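Local coordinates for protein putative N-acetylmuramoyl-L-alanine amidase (Enterococcus phage phiM1EF22, PDB 7D55) that probably binds the enterococcal cell wall, as the tetrameric cell-binding domain of a phage endolysin classed as a putative N-acetylmuramoyl-L-alanine amidase, at residues A[24-29]-A[74-79]; A[34-39]-A[43-48]. All blocks are in the same frame, centred on the assembly; numbering follows the deposited sequence.

Contact 1: residues A[24-29]-A[74-79]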
# COMPACT_ATOMS: atom_id res chain seq x y z
N THR A 24 14.14 18.83 -3.94
CA THR A 24 13.98 17.91 -2.83
C THR A 24 13.83 16.48 -3.33
O THR A 24 13.28 16.23 -4.42
CB THR A 24 12.77 18.24 -1.95
OG1 THR A 24 12.75 17.36 -0.81
CG2 THR A 24 11.46 18.11 -2.74
N VAL A 25 14.34 15.55 -2.54
CA VAL A 25 14.06 14.14 -2.76
C VAL A 25 12.64 13.85 -2.33
O VAL A 25 12.12 14.47 -1.39
CB VAL A 25 15.09 13.28 -2.01
CG1 VAL A 25 14.81 11.80 -2.20
CG2 VAL A 25 16.48 13.60 -2.50
N MET A 26 11.99 12.93 -3.04
CA MET A 26 10.66 12.44 -2.72
C MET A 26 10.69 10.92 -2.77
O MET A 26 11.51 10.32 -3.48
CB MET A 26 9.62 12.90 -3.75
CG MET A 26 9.49 14.42 -3.92
SD MET A 26 8.58 15.28 -2.62
CE MET A 26 6.93 14.62 -2.86
N PHE A 27 9.76 10.31 -2.04
CA PHE A 27 9.61 8.87 -1.93
C PHE A 27 8.21 8.50 -2.39
O PHE A 27 7.22 9.04 -1.88
CB PHE A 27 9.81 8.43 -0.48
CG PHE A 27 9.44 7.01 -0.21
CD1 PHE A 27 10.03 5.98 -0.93
CD2 PHE A 27 8.53 6.69 0.79
CE1 PHE A 27 9.70 4.66 -0.68
CE2 PHE A 27 8.20 5.38 1.06
CZ PHE A 27 8.79 4.35 0.33
N CYS A 28 8.12 7.60 -3.36
CA CYS A 28 6.84 7.09 -3.83
C CYS A 28 6.72 5.63 -3.42
O CYS A 28 7.67 4.86 -3.60
CB CYS A 28 6.77 7.19 -5.35
SG CYS A 28 5.24 6.50 -5.99
N ASN A 29 5.57 5.26 -2.86
CA ASN A 29 5.32 3.89 -2.43
C ASN A 29 4.20 3.23 -3.24
O ASN A 29 3.63 2.22 -2.79
CB ASN A 29 5.01 3.84 -0.93
CG ASN A 29 3.83 4.72 -0.56
OD1 ASN A 29 3.08 5.17 -1.43
ND2 ASN A 29 3.67 4.99 0.73
N ARG A 74 3.79 13.52 -13.75
CA ARG A 74 2.94 12.38 -14.09
C ARG A 74 2.83 11.42 -12.92
O ARG A 74 1.74 10.93 -12.61
CB ARG A 74 3.51 11.65 -15.30
CG ARG A 74 3.74 12.55 -16.52
CD ARG A 74 2.45 13.19 -16.99
NE ARG A 74 2.66 14.03 -18.16
CZ ARG A 74 1.72 14.77 -18.74
NH1 ARG A 74 0.49 14.78 -18.23
NH2 ARG A 74 2.00 15.49 -19.81
N LEU A 75 3.95 11.13 -12.25
CA LEU A 75 3.91 10.21 -11.12
C LEU A 75 3.01 10.75 -10.01
O LEU A 75 2.21 10.01 -9.44
CB LEU A 75 5.32 9.98 -10.59
CG LEU A 75 5.38 9.09 -9.34
CD1 LEU A 75 4.70 7.76 -9.65
CD2 LEU A 75 6.83 8.90 -8.93
N GLU A 76 3.13 12.05 -9.72
CA GLU A 76 2.37 12.67 -8.64
C GLU A 76 0.88 12.81 -8.96
O GLU A 76 0.09 13.06 -8.05
CB GLU A 76 3.00 14.00 -8.26
CG GLU A 76 4.39 13.84 -7.67
CD GLU A 76 5.13 15.16 -7.46
OE1 GLU A 76 4.53 16.23 -7.71
OE2 GLU A 76 6.31 15.13 -7.04
N THR A 77 0.48 12.66 -10.23
CA THR A 77 -0.93 12.60 -10.55
C THR A 77 -1.52 11.22 -10.23
O THR A 77 -2.69 11.12 -9.86
CB THR A 77 -1.15 12.92 -12.03
OG1 THR A 77 -0.55 14.19 -12.32
CG2 THR A 77 -2.62 13.00 -12.36
N VAL A 78 -0.72 10.17 -10.39
CA VAL A 78 -1.22 8.82 -10.14
C VAL A 78 -1.00 8.38 -8.70
O VAL A 78 -1.73 7.52 -8.20
CB VAL A 78 -0.65 7.82 -11.15
CG1 VAL A 78 -1.03 8.20 -12.57
CG2 VAL A 78 0.85 7.73 -11.02
N CYS A 79 0.01 8.95 -8.03
CA CYS A 79 0.32 8.69 -6.62
C CYS A 79 0.43 10.06 -5.97
O CYS A 79 1.52 10.64 -5.90
CB CYS A 79 1.63 7.93 -6.47
SG CYS A 79 1.62 6.34 -7.25
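Cys28 sits at the end of strand 22-28 and is clasped by Leu75 of helix 71-78, a short helix packed on one face of the mixed β-sheet, and by Cys79 just beyond it. With SG anti to its backbone N (chi1 177°), the Cys28 side chain extends across to the helix. Leu75 grips it with both methyls: CD1 lies 3.9 Å from Cys28 SG, while CD2 rests 4.0 Å from Cys28 CB. The second wall is Cys79, the first residue beyond the helix. Its SG comes 3.8 Å from Cys28 SG, so the two sulfurs touch as apolar atoms and no disulfide joins them. Cys79 N is hydrogen-bonded to Leu75 O at 2.8 Å, so the two partners of Cys28 are linked through the last turn of the helix. Leu75 also packs on Cys3 and Tyr5 of the adjacent strand and on Ile48 of the second subunit, so the cluster reaches the tetramer interface. One helix residue further on, Glu76 turns its carboxylate toward Met26. It is buried but well partnered: OE2 hydrogen-bonds to Tyr5 OH, and OE1 forms salt bridges with Arg7 and Lys86, which would probably stabilise its negative charge. Across the contact it meets the Met26 thioether chain only loosely, with Glu76 OE2 4.3 Å from the terminal methyl CE of Met26.

Contact 2: residues A[34-39]-A[43-48]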
# COMPACT_ATOMS: atom_id res chain seq x y z
N ARG A 34 5.89 11.35 -0.95
CA ARG A 34 6.15 12.07 0.28
C ARG A 34 7.55 12.64 0.24
O ARG A 34 8.47 12.00 -0.28
CB ARG A 34 6.03 11.14 1.48
CG ARG A 34 5.92 11.87 2.78
CD ARG A 34 5.77 10.91 3.95
NE ARG A 34 4.50 10.18 3.96
CZ ARG A 34 3.36 10.65 4.48
NH1 ARG A 34 3.31 11.87 5.00
NH2 ARG A 34 2.26 9.91 4.46
N ARG A 35 7.71 13.84 0.79
CA ARG A 35 9.02 14.48 0.78
C ARG A 35 9.98 13.79 1.73
O ARG A 35 9.62 13.41 2.85
CB ARG A 35 8.90 15.95 1.17
CG ARG A 35 10.23 16.67 1.07
CD ARG A 35 10.17 18.06 1.61
NE ARG A 35 11.49 18.68 1.53
CZ ARG A 35 11.78 19.88 2.02
NH1 ARG A 35 10.84 20.60 2.62
NH2 ARG A 35 13.01 20.35 1.89
N VAL A 36 11.23 13.64 1.27
CA VAL A 36 12.34 13.11 2.05
C VAL A 36 13.27 14.29 2.31
O VAL A 36 13.75 14.92 1.37
CB VAL A 36 13.07 12.02 1.26
CG1 VAL A 36 14.26 11.49 2.03
CG2 VAL A 36 12.12 10.88 0.89
N SER A 37 13.52 14.60 3.58
CA SER A 37 14.22 15.85 3.88
C SER A 37 15.47 15.67 4.73
O SER A 37 16.03 16.66 5.21
CB SER A 37 13.29 16.88 4.52
OG SER A 37 12.79 16.39 5.74
N HIS A 38 15.93 14.44 4.93
CA HIS A 38 17.14 14.20 5.68
C HIS A 38 17.85 13.03 5.03
O HIS A 38 17.20 12.06 4.60
CB HIS A 38 16.82 13.87 7.14
CG HIS A 38 18.02 13.83 8.02
ND1 HIS A 38 18.83 12.72 8.12
CD2 HIS A 38 18.57 14.77 8.83
CE1 HIS A 38 19.82 12.97 8.96
NE2 HIS A 38 19.69 14.20 9.41
N PRO A 39 19.18 13.08 4.93
CA PRO A 39 19.91 11.98 4.28
C PRO A 39 19.63 10.62 4.89
O PRO A 39 19.64 9.61 4.18
CB PRO A 39 21.38 12.38 4.45
CG PRO A 39 21.33 13.88 4.49
CD PRO A 39 20.07 14.20 5.26
N LYS A 43 18.46 6.93 3.47
CA LYS A 43 19.24 5.72 3.75
C LYS A 43 18.36 4.61 4.32
O LYS A 43 18.52 3.44 3.96
CB LYS A 43 20.39 6.05 4.70
CG LYS A 43 21.32 4.88 4.95
CD LYS A 43 22.16 4.58 3.72
CE LYS A 43 23.50 3.97 4.08
NZ LYS A 43 24.23 3.51 2.86
N VAL A 44 17.43 4.95 5.22
CA VAL A 44 16.61 3.90 5.81
C VAL A 44 15.68 3.29 4.76
O VAL A 44 15.43 2.08 4.76
CB VAL A 44 15.86 4.41 7.06
CG1 VAL A 44 14.59 5.16 6.68
CG2 VAL A 44 15.55 3.25 8.01
N ILE A 45 15.17 4.11 3.84
CA ILE A 45 14.35 3.60 2.74
C ILE A 45 15.17 2.64 1.89
O ILE A 45 14.71 1.54 1.53
CB ILE A 45 13.82 4.76 1.88
CG1 ILE A 45 12.77 5.57 2.65
CG2 ILE A 45 13.23 4.24 0.56
CD1 ILE A 45 12.48 6.91 1.99
N GLU A 46 16.39 3.05 1.52
CA GLU A 46 17.25 2.21 0.69
C GLU A 46 17.57 0.89 1.38
O GLU A 46 17.56 -0.17 0.74
CB GLU A 46 18.54 2.95 0.34
CG GLU A 46 18.33 4.19 -0.51
CD GLU A 46 19.54 5.11 -0.53
OE1 GLU A 46 20.44 4.94 0.32
OE2 GLU A 46 19.60 6.02 -1.39
N ASP A 47 17.82 0.93 2.69
CA ASP A 47 18.18 -0.28 3.41
C ASP A 47 17.00 -1.25 3.49
O ASP A 47 17.14 -2.45 3.24
CB ASP A 47 18.66 0.08 4.82
CG ASP A 47 19.33 -1.09 5.53
OD1 ASP A 47 20.44 -1.48 5.10
OD2 ASP A 47 18.76 -1.62 6.51
N ILE A 48 15.82 -0.74 3.84
CA ILE A 48 14.65 -1.61 3.96
C ILE A 48 14.29 -2.19 2.60
O ILE A 48 13.98 -3.38 2.49
CB ILE A 48 13.46 -0.85 4.58
CG1 ILE A 48 13.78 -0.44 6.03
CG2 ILE A 48 12.19 -1.70 4.53
CD1 ILE A 48 12.82 0.60 6.56
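Val36 carries CG2 anti to its carbonyl carbon and Ile45 does the same with CG1 (chi1 -69°), which points a branch of each toward the other, between strand 33-36 and helix 39-53. From CG1 the isoleucine runs on nearly straight (chi2 166°), and its CD1 meets Val36 CG2 tip to tip at 4.1 Å. This is a strand-turn-helix unit in which the helix folds back over the sheet face occupied by Val36 and Phe27; the latter touches both Val36 and Ile45 and so fills in beside the pair. At the turn, His38 is the N-cap: its ND1 is hydrogen-bonded to the backbone N of Asp40. Pro39 follows as the first helical residue, and its CD lies 3.4 Å above the plane of the His38 ring, toward the rim. Ser37 N, just before the cap, is held by the carboxylate of Glu41. Other residues of the helix and turn meet the third subunit: Val44 packs on its Trp65 and His38 on its Arg74. In the first turn Lys43 N bonds to Pro39 O at 3.0 Å, with an N-H...O angle of 151°. Lys43 then bends at chi2 and leads its amine away from the turn, while its CB stays 3.7 Å from Pro39 O.

Overall arrangement
The two contacts work on neighbouring strands of one sheet, joined by backbone pairs such as Phe27 N to Arg34 O at 2.8 Å. Alternation along strand 22-28 separates them: Met26 and Cys28 face helix 71-78 in contact 1, whereas Val25 and Phe27 turn to helix 39-53, the helix of contact 2. Contact 1 is wholly buried near the chain centre and brings together residues distant in sequence through sulfur and methyl packing, with no hydrogen bond across. Contact 2, nested within that loop, lies farther out; it is local, half exposed, and mixes one apolar touch with a backbone bond of the first helical turn. Both reach the third subunit of the tetramer.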